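PDB 3E2V: 3'-5'-exonuclease from Saccharomyces cerevisiae, which probably cuts double-stranded DNA without marked specificity and trims it from the 3' to the 5' end as a magnesium-dependent nuclease. Local coordinates for residues L44-A48 with S79-L83; V179-E183 with T227-Q231; C207-V211 with D261-L265; V276-L281 with V365-V369. All coordinates share one frame; numbering follows the deposited sequence.

Contact 1: residues L44-A48 with S79-L83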
loop_
_atom_site.group_PDB
_atom_site.type_symbol
_atom_site.label_atom_id
_atom_site.label_comp_id
_atom_site.label_asym_id
_atom_site.label_seq_id
_atom_site.Cartn_x
_atom_site.Cartn_y
_atom_site.Cartn_z
ATOM N N LEU A 44 -6.043 16.110 5.123
ATOM C CA LEU A 44 -4.655 16.348 4.744
ATOM C C LEU A 44 -4.040 17.459 5.584
ATOM O O LEU A 44 -2.860 17.375 5.928
ATOM C CB LEU A 44 -4.544 16.613 3.237
ATOM C CG LEU A 44 -4.906 15.401 2.354
ATOM C CD1 LEU A 44 -5.150 15.810 0.898
ATOM C CD2 LEU A 44 -3.862 14.269 2.428
ATOM N N GLU A 45 -4.831 18.468 5.922
ATOM C CA GLU A 45 -4.393 19.523 6.843
ATOM C C GLU A 45 -4.043 18.962 8.225
ATOM O O GLU A 45 -3.026 19.351 8.823
ATOM C CB GLU A 45 -5.451 20.638 6.922
ATOM C CG GLU A 45 -5.598 21.372 5.592
ATOM C CD GLU A 45 -6.759 22.362 5.521
ATOM O OE1 GLU A 45 -7.594 22.413 6.448
ATOM O OE2 GLU A 45 -6.814 23.098 4.510
ATOM N N ARG A 46 -4.859 18.039 8.737
ATOM C CA ARG A 46 -4.569 17.378 10.018
ATOM C C ARG A 46 -3.252 16.607 9.936
ATOM O O ARG A 46 -2.425 16.670 10.858
ATOM C CB ARG A 46 -5.691 16.430 10.442
ATOM C CG ARG A 46 -6.955 17.149 10.867
ATOM C CD ARG A 46 -7.949 16.198 11.462
ATOM N NE ARG A 46 -8.621 15.302 10.506
ATOM C CZ ARG A 46 -9.674 15.645 9.769
ATOM N NH1 ARG A 46 -10.139 16.900 9.779
ATOM N NH2 ARG A 46 -10.237 14.740 8.974
ATOM N N ALA A 47 -3.054 15.877 8.838
ATOM C CA ALA A 47 -1.822 15.117 8.673
ATOM C C ALA A 47 -0.585 16.032 8.640
ATOM O O ALA A 47 0.433 15.744 9.270
ATOM C CB ALA A 47 -1.908 14.244 7.405
ATOM N N ALA A 48 -0.685 17.140 7.902
ATOM C CA ALA A 48 0.437 18.088 7.775
ATOM C C ALA A 48 0.780 18.693 9.137
ATOM O O ALA A 48 1.958 18.869 9.492
ATOM C CB ALA A 48 0.107 19.180 6.780
ATOM N N SER A 79 -3.608 20.339 -1.322
ATOM C CA SER A 79 -3.032 19.440 -0.325
ATOM C C SER A 79 -1.716 19.984 0.208
ATOM O O SER A 79 -0.804 20.254 -0.569
ATOM C CB SER A 79 -2.778 18.066 -0.941
ATOM O OG SER A 79 -2.098 17.227 -0.008
ATOM N N PRO A 80 -1.612 20.131 1.542
ATOM C CA PRO A 80 -0.313 20.473 2.116
ATOM C C PRO A 80 0.649 19.274 2.188
ATOM O O PRO A 80 1.812 19.452 2.559
ATOM C CB PRO A 80 -0.683 20.974 3.515
ATOM C CG PRO A 80 -1.918 20.247 3.858
ATOM C CD PRO A 80 -2.665 20.029 2.570
ATOM N N LEU A 81 0.162 18.072 1.865
ATOM C CA LEU A 81 1.037 16.901 1.684
ATOM C C LEU A 81 1.367 16.735 0.219
ATOM O O LEU A 81 0.522 16.992 -0.648
ATOM C CB LEU A 81 0.355 15.609 2.150
ATOM C CG LEU A 81 0.473 15.183 3.611
ATOM C CD1 LEU A 81 -0.177 16.167 4.563
ATOM C CD2 LEU A 81 -0.144 13.805 3.779
ATOM N N LYS A 82 2.585 16.300 -0.074
ATOM C CA LYS A 82 2.897 15.880 -1.424
ATOM C C LYS A 82 2.352 14.462 -1.586
ATOM O O LYS A 82 2.747 13.548 -0.848
ATOM C CB LYS A 82 4.400 15.928 -1.700
ATOM C CG LYS A 82 4.783 15.519 -3.110
ATOM C CD LYS A 82 4.229 16.472 -4.173
ATOM C CE LYS A 82 4.474 15.948 -5.577
ATOM N NZ LYS A 82 3.484 16.498 -6.553
ATOM N N LEU A 83 1.430 14.296 -2.532
ATOM C CA LEU A 83 0.807 13.003 -2.765
ATOM C C LEU A 83 1.329 12.346 -4.018
ATOM O O LEU A 83 1.395 12.954 -5.097
ATOM C CB LEU A 83 -0.700 13.152 -2.868
ATOM C CG LEU A 83 -1.407 13.700 -1.627
ATOM C CD1 LEU A 83 -2.884 13.894 -1.904
ATOM C CD2 LEU A 83 -1.226 12.788 -0.436
#

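Contact 2: residues V179-E183 with T227-Q231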
loop_
_atom_site.group_PDB
_atom_site.type_symbol
_atom_site.label_atom_id
_atom_site.label_comp_id
_atom_site.label_asym_id
_atom_site.label_seq_id
_atom_site.Cartn_x
_atom_site.Cartn_y
_atom_site.Cartn_z
ATOM N N VAL A 179 -1.836 -16.116 -11.548
ATOM C CA VAL A 179 -1.574 -15.765 -12.948
ATOM C C VAL A 179 -1.448 -14.249 -13.154
ATOM O O VAL A 179 -0.513 -13.784 -13.816
ATOM C CB VAL A 179 -2.634 -16.341 -13.906
ATOM C CG1 VAL A 179 -2.375 -15.862 -15.321
ATOM C CG2 VAL A 179 -2.589 -17.858 -13.874
ATOM N N PHE A 180 -2.379 -13.483 -12.590
ATOM C CA PHE A 180 -2.382 -12.040 -12.835
ATOM C C PHE A 180 -1.423 -11.242 -11.958
ATOM O O PHE A 180 -1.032 -10.151 -12.333
ATOM C CB PHE A 180 -3.816 -11.509 -12.910
ATOM C CG PHE A 180 -4.509 -11.966 -14.149
ATOM C CD1 PHE A 180 -4.149 -11.420 -15.379
ATOM C CD2 PHE A 180 -5.414 -13.022 -14.114
ATOM C CE1 PHE A 180 -4.742 -11.882 -16.569
ATOM C CE2 PHE A 180 -6.001 -13.503 -15.296
ATOM C CZ PHE A 180 -5.660 -12.946 -16.512
ATOM N N PHE A 181 -1.007 -11.807 -10.825
ATOM C CA PHE A 181 0.159 -11.245 -10.119
ATOM C C PHE A 181 1.378 -11.352 -11.045
ATOM O O PHE A 181 2.100 -10.367 -11.277
ATOM C CB PHE A 181 0.367 -11.996 -8.802
ATOM C CG PHE A 181 1.580 -11.574 -7.998
ATOM C CD1 PHE A 181 2.039 -10.247 -7.975
ATOM C CD2 PHE A 181 2.201 -12.505 -7.184
ATOM C CE1 PHE A 181 3.146 -9.896 -7.184
ATOM C CE2 PHE A 181 3.285 -12.175 -6.389
ATOM C CZ PHE A 181 3.765 -10.876 -6.375
ATOM N N GLU A 182 1.603 -12.551 -11.580
ATOM C CA GLU A 182 2.767 -12.764 -12.419
ATOM C C GLU A 182 2.740 -11.947 -13.711
ATOM O O GLU A 182 3.760 -11.375 -14.086
ATOM C CB GLU A 182 2.958 -14.251 -12.724
ATOM C CG GLU A 182 4.170 -14.509 -13.619
ATOM C CD GLU A 182 4.573 -15.964 -13.653
ATOM O OE1 GLU A 182 4.235 -16.718 -12.718
ATOM O OE2 GLU A 182 5.242 -16.345 -14.635
ATOM N N GLU A 183 1.587 -11.850 -14.373
ATOM C CA GLU A 183 1.522 -11.051 -15.602
ATOM C C GLU A 183 1.789 -9.563 -15.326
ATOM O O GLU A 183 2.436 -8.878 -16.126
ATOM C CB GLU A 183 0.185 -11.234 -16.350
ATOM C CG GLU A 183 -0.009 -12.651 -16.898
ATOM C CD GLU A 183 1.128 -13.092 -17.841
ATOM O OE1 GLU A 183 1.450 -12.353 -18.811
ATOM O OE2 GLU A 183 1.703 -14.184 -17.609
ATOM N N THR A 227 1.763 -16.423 -23.062
ATOM C CA THR A 227 0.331 -16.650 -23.238
ATOM C C THR A 227 -0.443 -15.355 -23.472
ATOM O O THR A 227 -1.352 -15.298 -24.314
ATOM C CB THR A 227 -0.239 -17.415 -22.033
ATOM O OG1 THR A 227 0.393 -18.707 -21.968
ATOM C CG2 THR A 227 -1.753 -17.603 -22.148
ATOM N N PHE A 228 -0.073 -14.303 -22.744
ATOM C CA PHE A 228 -0.820 -13.044 -22.820
ATOM C C PHE A 228 -0.226 -12.017 -23.776
ATOM O O PHE A 228 -0.640 -10.853 -23.812
ATOM C CB PHE A 228 -1.091 -12.510 -21.400
ATOM C CG PHE A 228 -1.931 -13.460 -20.579
ATOM C CD1 PHE A 228 -3.318 -13.422 -20.658
ATOM C CD2 PHE A 228 -1.341 -14.440 -19.798
ATOM C CE1 PHE A 228 -4.097 -14.340 -19.925
ATOM C CE2 PHE A 228 -2.103 -15.356 -19.064
ATOM C CZ PHE A 228 -3.491 -15.309 -19.139
ATOM N N GLN A 229 0.738 -12.475 -24.581
ATOM C CA GLN A 229 1.258 -11.703 -25.716
ATOM C C GLN A 229 1.824 -10.333 -25.319
ATOM O O GLN A 229 1.641 -9.332 -26.014
ATOM C CB GLN A 229 0.212 -11.577 -26.853
ATOM C CG GLN A 229 -0.216 -12.913 -27.476
ATOM C CD GLN A 229 -1.194 -12.770 -28.651
ATOM O OE1 GLN A 229 -1.775 -11.705 -28.886
ATOM N NE2 GLN A 229 -1.389 -13.868 -29.384
ATOM N N LEU A 230 2.556 -10.303 -24.207
ATOM C CA LEU A 230 3.114 -9.053 -23.699
ATOM C C LEU A 230 4.285 -8.573 -24.538
ATOM O O LEU A 230 4.570 -7.379 -24.603
ATOM C CB LEU A 230 3.560 -9.219 -22.249
ATOM C CG LEU A 230 2.514 -9.640 -21.223
ATOM C CD1 LEU A 230 3.163 -9.779 -19.847
ATOM C CD2 LEU A 230 1.350 -8.655 -21.166
ATOM N N GLN A 231 4.971 -9.510 -25.177
ATOM C CA GLN A 231 6.135 -9.170 -25.988
ATOM C C GLN A 231 5.731 -8.510 -27.316
ATOM O O GLN A 231 6.594 -8.126 -28.111
ATOM C CB GLN A 231 7.032 -10.410 -26.165
ATOM C CG GLN A 231 7.670 -10.833 -24.831
ATOM C CD GLN A 231 8.305 -12.208 -24.860
ATOM O OE1 GLN A 231 8.957 -12.595 -25.838
ATOM N NE2 GLN A 231 8.129 -12.955 -23.778
HETATM O O HOH W 1 2.287 -13.708 -21.026
#

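Contact 3: residues C207-V211 with D261-L265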
loop_
_atom_site.group_PDB
_atom_site.type_symbol
_atom_site.label_atom_id
_atom_site.label_comp_id
_atom_site.label_asym_id
_atom_site.label_seq_id
_atom_site.Cartn_x
_atom_site.Cartn_y
_atom_site.Cartn_z
ATOM N N CYS A 207 2.555 -16.724 1.929
ATOM C CA CYS A 207 3.978 -16.420 1.877
ATOM C C CYS A 207 4.750 -17.319 0.922
ATOM O O CYS A 207 5.527 -16.824 0.094
ATOM C CB CYS A 207 4.589 -16.437 3.274
ATOM S SG CYS A 207 6.238 -15.652 3.314
ATOM N N ASP A 208 4.557 -18.633 1.018
ATOM C CA ASP A 208 5.354 -19.530 0.185
ATOM C C ASP A 208 5.115 -19.300 -1.312
ATOM O O ASP A 208 6.077 -19.224 -2.082
ATOM C CB ASP A 208 5.135 -21.001 0.553
ATOM C CG ASP A 208 5.814 -21.389 1.853
ATOM O OD1 ASP A 208 6.740 -20.686 2.326
ATOM O OD2 ASP A 208 5.412 -22.431 2.406
ATOM N N ASP A 209 3.847 -19.148 -1.716
ATOM C CA ASP A 209 3.545 -18.918 -3.127
ATOM C C ASP A 209 4.026 -17.546 -3.602
ATOM O O ASP A 209 4.463 -17.399 -4.743
ATOM C CB ASP A 209 2.050 -19.052 -3.399
ATOM C CG ASP A 209 1.566 -20.505 -3.382
ATOM O OD1 ASP A 209 2.396 -21.424 -3.196
ATOM O OD2 ASP A 209 0.353 -20.728 -3.555
ATOM N N PHE A 210 3.946 -16.549 -2.723
ATOM C CA PHE A 210 4.381 -15.175 -3.026
ATOM C C PHE A 210 5.882 -15.187 -3.274
ATOM O O PHE A 210 6.362 -14.657 -4.280
ATOM C CB PHE A 210 4.006 -14.322 -1.809
ATOM C CG PHE A 210 4.366 -12.853 -1.883
ATOM C CD1 PHE A 210 3.568 -11.953 -2.588
ATOM C CD2 PHE A 210 5.416 -12.352 -1.117
ATOM C CE1 PHE A 210 3.853 -10.574 -2.577
ATOM C CE2 PHE A 210 5.717 -10.974 -1.106
ATOM C CZ PHE A 210 4.932 -10.094 -1.858
ATOM N N VAL A 211 6.628 -15.837 -2.377
ATOM C CA VAL A 211 8.085 -15.936 -2.527
ATOM C C VAL A 211 8.460 -16.744 -3.764
ATOM O O VAL A 211 9.391 -16.376 -4.480
ATOM C CB VAL A 211 8.729 -16.502 -1.237
ATOM C CG1 VAL A 211 10.194 -16.927 -1.476
ATOM C CG2 VAL A 211 8.658 -15.447 -0.125
ATOM N N ASP A 261 7.699 -16.285 8.306
ATOM C CA ASP A 261 7.363 -15.574 7.067
ATOM C C ASP A 261 8.294 -14.391 6.861
ATOM O O ASP A 261 8.772 -14.155 5.736
ATOM C CB ASP A 261 5.946 -14.994 7.114
ATOM C CG ASP A 261 4.868 -16.036 7.164
ATOM O OD1 ASP A 261 5.094 -17.180 6.699
ATOM O OD2 ASP A 261 3.769 -15.669 7.665
ATOM N N LEU A 262 8.545 -13.636 7.932
ATOM C CA LEU A 262 9.430 -12.474 7.829
ATOM C C LEU A 262 10.809 -12.875 7.315
ATOM O O LEU A 262 11.364 -12.219 6.449
ATOM C CB LEU A 262 9.561 -11.736 9.163
ATOM C CG LEU A 262 10.587 -10.600 9.158
ATOM C CD1 LEU A 262 10.168 -9.476 8.188
ATOM C CD2 LEU A 262 10.824 -10.048 10.573
ATOM N N GLN A 263 11.382 -13.944 7.873
ATOM C CA GLN A 263 12.700 -14.376 7.444
ATOM C C GLN A 263 12.689 -14.809 5.963
ATOM O O GLN A 263 13.631 -14.514 5.226
ATOM C CB GLN A 263 13.231 -15.465 8.372
ATOM C CG GLN A 263 13.507 -14.958 9.789
ATOM C CD GLN A 263 14.457 -13.761 9.804
ATOM O OE1 GLN A 263 15.511 -13.783 9.163
ATOM N NE2 GLN A 263 14.087 -12.714 10.532
ATOM N N LYS A 264 11.624 -15.468 5.522
ATOM C CA LYS A 264 11.526 -15.824 4.106
ATOM C C LYS A 264 11.536 -14.570 3.231
ATOM O O LYS A 264 12.186 -14.549 2.173
ATOM C CB LYS A 264 10.263 -16.645 3.834
ATOM C CG LYS A 264 10.309 -18.073 4.422
ATOM C CD LYS A 264 8.949 -18.744 4.356
ATOM C CE LYS A 264 9.059 -20.179 4.850
ATOM N NZ LYS A 264 7.740 -20.867 4.933
ATOM N N LEU A 265 10.821 -13.528 3.657
ATOM C CA LEU A 265 10.776 -12.299 2.872
ATOM C C LEU A 265 12.130 -11.586 2.870
ATOM O O LEU A 265 12.610 -11.154 1.815
ATOM C CB LEU A 265 9.668 -11.372 3.392
ATOM C CG LEU A 265 8.227 -11.891 3.231
ATOM C CD1 LEU A 265 7.288 -10.948 3.949
ATOM C CD2 LEU A 265 7.845 -11.982 1.766
#

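Contact 4: residues V276-L281 with V365-V369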
loop_
_atom_site.group_PDB
_atom_site.type_symbol
_atom_site.label_atom_id
_atom_site.label_comp_id
_atom_site.label_asym_id
_atom_site.label_seq_id
_atom_site.Cartn_x
_atom_site.Cartn_y
_atom_site.Cartn_z
ATOM N N VAL A 276 4.889 -1.421 7.977
ATOM C CA VAL A 276 4.344 -1.630 9.315
ATOM C C VAL A 276 3.302 -0.550 9.607
ATOM O O VAL A 276 3.588 0.645 9.548
ATOM C CB VAL A 276 5.479 -1.568 10.357
ATOM C CG1 VAL A 276 4.942 -1.585 11.809
ATOM C CG2 VAL A 276 6.453 -2.721 10.140
ATOM N N ASN A 277 2.079 -0.999 9.892
ATOM C CA ASN A 277 0.997 -0.119 10.293
ATOM C C ASN A 277 0.370 -0.649 11.587
ATOM O O ASN A 277 0.885 -1.587 12.194
ATOM C CB ASN A 277 -0.052 -0.024 9.172
ATOM C CG ASN A 277 -0.630 -1.382 8.784
ATOM O OD1 ASN A 277 -0.916 -2.223 9.644
ATOM N ND2 ASN A 277 -0.840 -1.590 7.499
ATOM N N GLY A 278 -0.751 -0.071 12.003
ATOM C CA GLY A 278 -1.376 -0.490 13.258
ATOM C C GLY A 278 -1.790 -1.944 13.256
ATOM O O GLY A 278 -1.752 -2.592 14.303
ATOM N N CYS A 279 -2.182 -2.474 12.099
ATOM C CA CYS A 279 -2.552 -3.894 12.009
ATOM C C CYS A 279 -1.351 -4.825 12.252
ATOM O O CYS A 279 -1.517 -5.952 12.737
ATOM C CB CYS A 279 -3.229 -4.207 10.666
ATOM S SG CYS A 279 -4.874 -3.478 10.467
ATOM N N SER A 280 -0.153 -4.343 11.920
ATOM C CA SER A 280 1.101 -5.054 12.142
ATOM C C SER A 280 1.498 -5.094 13.618
ATOM O O SER A 280 2.535 -5.680 13.932
ATOM C CB SER A 280 2.241 -4.321 11.419
ATOM O OG SER A 280 1.928 -4.103 10.053
ATOM N N LEU A 281 0.721 -4.442 14.497
ATOM C CA LEU A 281 1.141 -4.185 15.898
ATOM C C LEU A 281 0.067 -4.616 16.920
ATOM O O LEU A 281 0.069 -4.164 18.081
ATOM C CB LEU A 281 1.507 -2.689 16.074
ATOM C CG LEU A 281 2.588 -2.105 15.138
ATOM C CD1 LEU A 281 2.536 -0.579 15.183
ATOM C CD2 LEU A 281 3.960 -2.633 15.531
ATOM N N VAL A 365 2.144 5.145 15.048
ATOM C CA VAL A 365 2.864 3.952 14.590
ATOM C C VAL A 365 4.350 4.098 14.945
ATOM O O VAL A 365 4.964 3.150 15.445
ATOM C CB VAL A 365 2.667 3.723 13.077
ATOM C CG1 VAL A 365 3.278 2.384 12.630
ATOM C CG2 VAL A 365 1.178 3.773 12.735
ATOM N N ALA A 366 4.902 5.299 14.735
ATOM C CA ALA A 366 6.323 5.542 15.004
ATOM C C ALA A 366 6.633 5.360 16.504
ATOM O O ALA A 366 7.631 4.738 16.868
ATOM C CB ALA A 366 6.717 6.935 14.541
ATOM N N ILE A 367 5.747 5.860 17.362
ATOM C CA ILE A 367 5.947 5.722 18.818
ATOM C C ILE A 367 5.994 4.249 19.184
ATOM O O ILE A 367 6.895 3.788 19.893
ATOM C CB ILE A 367 4.803 6.390 19.601
ATOM C CG1 ILE A 367 5.017 7.897 19.605
ATOM C CG2 ILE A 367 4.720 5.847 21.047
ATOM C CD1 ILE A 367 3.735 8.672 19.995
ATOM N N VAL A 368 5.028 3.486 18.688
ATOM C CA VAL A 368 4.981 2.065 19.030
ATOM C C VAL A 368 6.239 1.331 18.536
ATOM O O VAL A 368 6.855 0.566 19.285
ATOM C CB VAL A 368 3.706 1.405 18.469
ATOM C CG1 VAL A 368 3.739 -0.114 18.668
ATOM C CG2 VAL A 368 2.459 2.028 19.109
ATOM N N VAL A 369 6.618 1.558 17.284
ATOM C CA VAL A 369 7.762 0.851 16.718
ATOM C C VAL A 369 9.042 1.217 17.478
ATOM O O VAL A 369 9.861 0.341 17.757
ATOM C CB VAL A 369 7.870 1.121 15.192
ATOM C CG1 VAL A 369 9.184 0.566 14.631
ATOM C CG2 VAL A 369 6.679 0.492 14.459
#

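Contact 1: residues L44-A48 with S79-L83
L44 on helix 40-49 lies against S79, P80 and L81, three residues that lead into strand 82-87 of the parallel TIM barrel, and against L83 within it, so the contact packs a barrel helix on the chain entering a neighbouring strand. L44 divides its two methyls: CD1 goes to S79, 3.5 Å from its OG, while CD2 meets L81 CD2 at 4.0 Å. The same two methyls also face L83, the two leucines reaching toward each other tip to tip. L81 crosses L44 at a slant and pushes its CD1 methyl up to the helix backbone, 3.2 Å from L44 O, an oxygen already taken by the helical bond from A48 N. A47 CB and A48 CB close on the same methyl, which is thus bordered by both alanines and the L44 carbonyl. P80 lays its ring beside the helix on the more exposed side, CG 3.7 Å from A48 CB. Cutting L44 back to an alanine is likely to open a gap at the strand entry, with S79 losing CD1 and the methyls of L81 and L83 losing the leucine's share of their packing. Farther out, V52 of strand 52-57 backs both A47 and L81, and K82 pairs through its backbone with K53 and A55, which ties the strand into the sheet. R46, on a face of the helix turned from this contact, forms salt bridges to D39 and E358. The turn itself is held by S79: with OG anti to the backbone N (chi1 174°), the hydroxyl donates to a lone pair of L81 O, in the carbonyl plane, at 2.7 Å.

Contact 2: residues V179-E183 with T227-Q231
F228 fills the packed part of this contact, its ring reached by V179, F180 and E183 of helix 174-187. F180 turns its edge to the face of F228 in an offset edge-to-face pair, the centroids 5.5 Å apart and the planes inclined at 60°. V179 CG1 lies 3.8 Å from F228 CE2 and also stands over the centre of the F180 ring, so one methyl serves both aromatics. E183 crosses F228 at about a right angle; a turn at chi2 (-57°) bends its chain and brings CD to 3.4 Å from F228 CD2. L230 makes a close methyl-to-carboxylate contact, CD1 3.3 Å from E183 OE1. Here an outer helix of the TIM barrel receives the loop between strands 221-222 and 241-242, and A134, L138 and V127 from helices 132-149 and 118-129 also touch the F228 ring. By contrast, the polar side is spanned by solvent. No direct hydrogen bond joins the two segments; a water bridges them instead, donating to E183 OE1 at 2.7 Å and accepting from F228 N at 3.0 Å, and it lies at the edge of the F228 ring, in its plane. The second carboxylate oxygen, OE2, forms a salt bridge with K186.

Contact 3: residues C207-V211 with D261-L265
C207 and D261 stand opposite each other, CA atoms 6.3 Å apart, in two short helical segments that run almost exactly parallel (3°), their axes 10.4 Å apart. C207 points SG between the helices, against D261 CB and K264 CB, and its own CB lies 3.5 Å from D261 OD1. The other oxygen of D261, OD2, accepts from S258 N. Deeper in, F210 receives L265 CD2 at the edge of its ring, 3.7 Å from CE2, and V211 CG2 touches the same methyl. This is the packing of two outer helices of a TIM barrel, 207-219 and 259-268, which follow the parallel strands 199-204 and 250-252; F210 and L265 both rest on V252 beneath them, and the F210 side chain is about 8 Å from that of the magnesium ligand H253. Toward the surface K264 runs out straight beyond CG, every later torsion near 180°, to set NZ 2.8 Å from D208 OD1. This salt bridge uses the syn lone pair of the carboxylate oxygen. A methionine in place of K264 would probably leave D208 without its positive partner, with D261 OD1, a like charge, only 5.8 Å from D208 OD1.

Contact 4: residues V276-L281 with V365-V369
With CG anti to its carbonyl carbon (chi1 -56°), L281 drops its methyls onto helix 362-373, while V365 and V368 each hold CG1 anti to the backbone N and V369 presents CG2, anti to the carbonyl carbon. L281 CD1 then meets V368 CG1 tip to tip at 3.7 Å and crosses V365, lying 4.0 Å from its CG1. V276 adds its CG1, 3.8 Å from V369 CG2, and its carbonyl oxygen is approached by V365 CG1 at 3.6 Å. The segment 276-281 leaves the C-terminal end of strand 272-276, the end of a TIM barrel where the active site lies, and turns through a short 3-10 segment. N277 shapes this turn: its OD1 accepts from S280 N at 3.2 Å, three residues on, as an Asx motif, the donor tilted 25° from the carbonyl plane, and takes a weak bond from C279 N. In return S280 OG accepts from N277 N at 3.1 Å. N277 thus uses OD1 inside the turn and ND2 toward E301 and S254, its side chain about 4 Å from those of the magnesium ligands H253 and D303. C279 is joined to C307 by a disulfide. Across the contact the side chains meet through methyl groups and no hydrogen bond joins the segments, which implies that dispersion and close fit hold the helix to the turn.

All four contacts pack elements around one TIM barrel, but at different depths. Contact 4 is buried and nearest the metal site; contact 2 is also buried, though among outer helices away from that site, and it alone pairs aromatic rings and uses a bridging water. Contacts 1 and 3 are partly buried: contact 1 is mainly aliphatic, with no hydrogen bond between its segments, whereas contact 3 adds a salt bridge, D208 to K264, to its apolar inner side. No two contacts share a segment, but contacts 2 and 3 lie on touching helices, 174-187 and 207-219, where F181 CZ is 3.8 Å from F210 CE1. Contact 1 sits across the chain's centre from both.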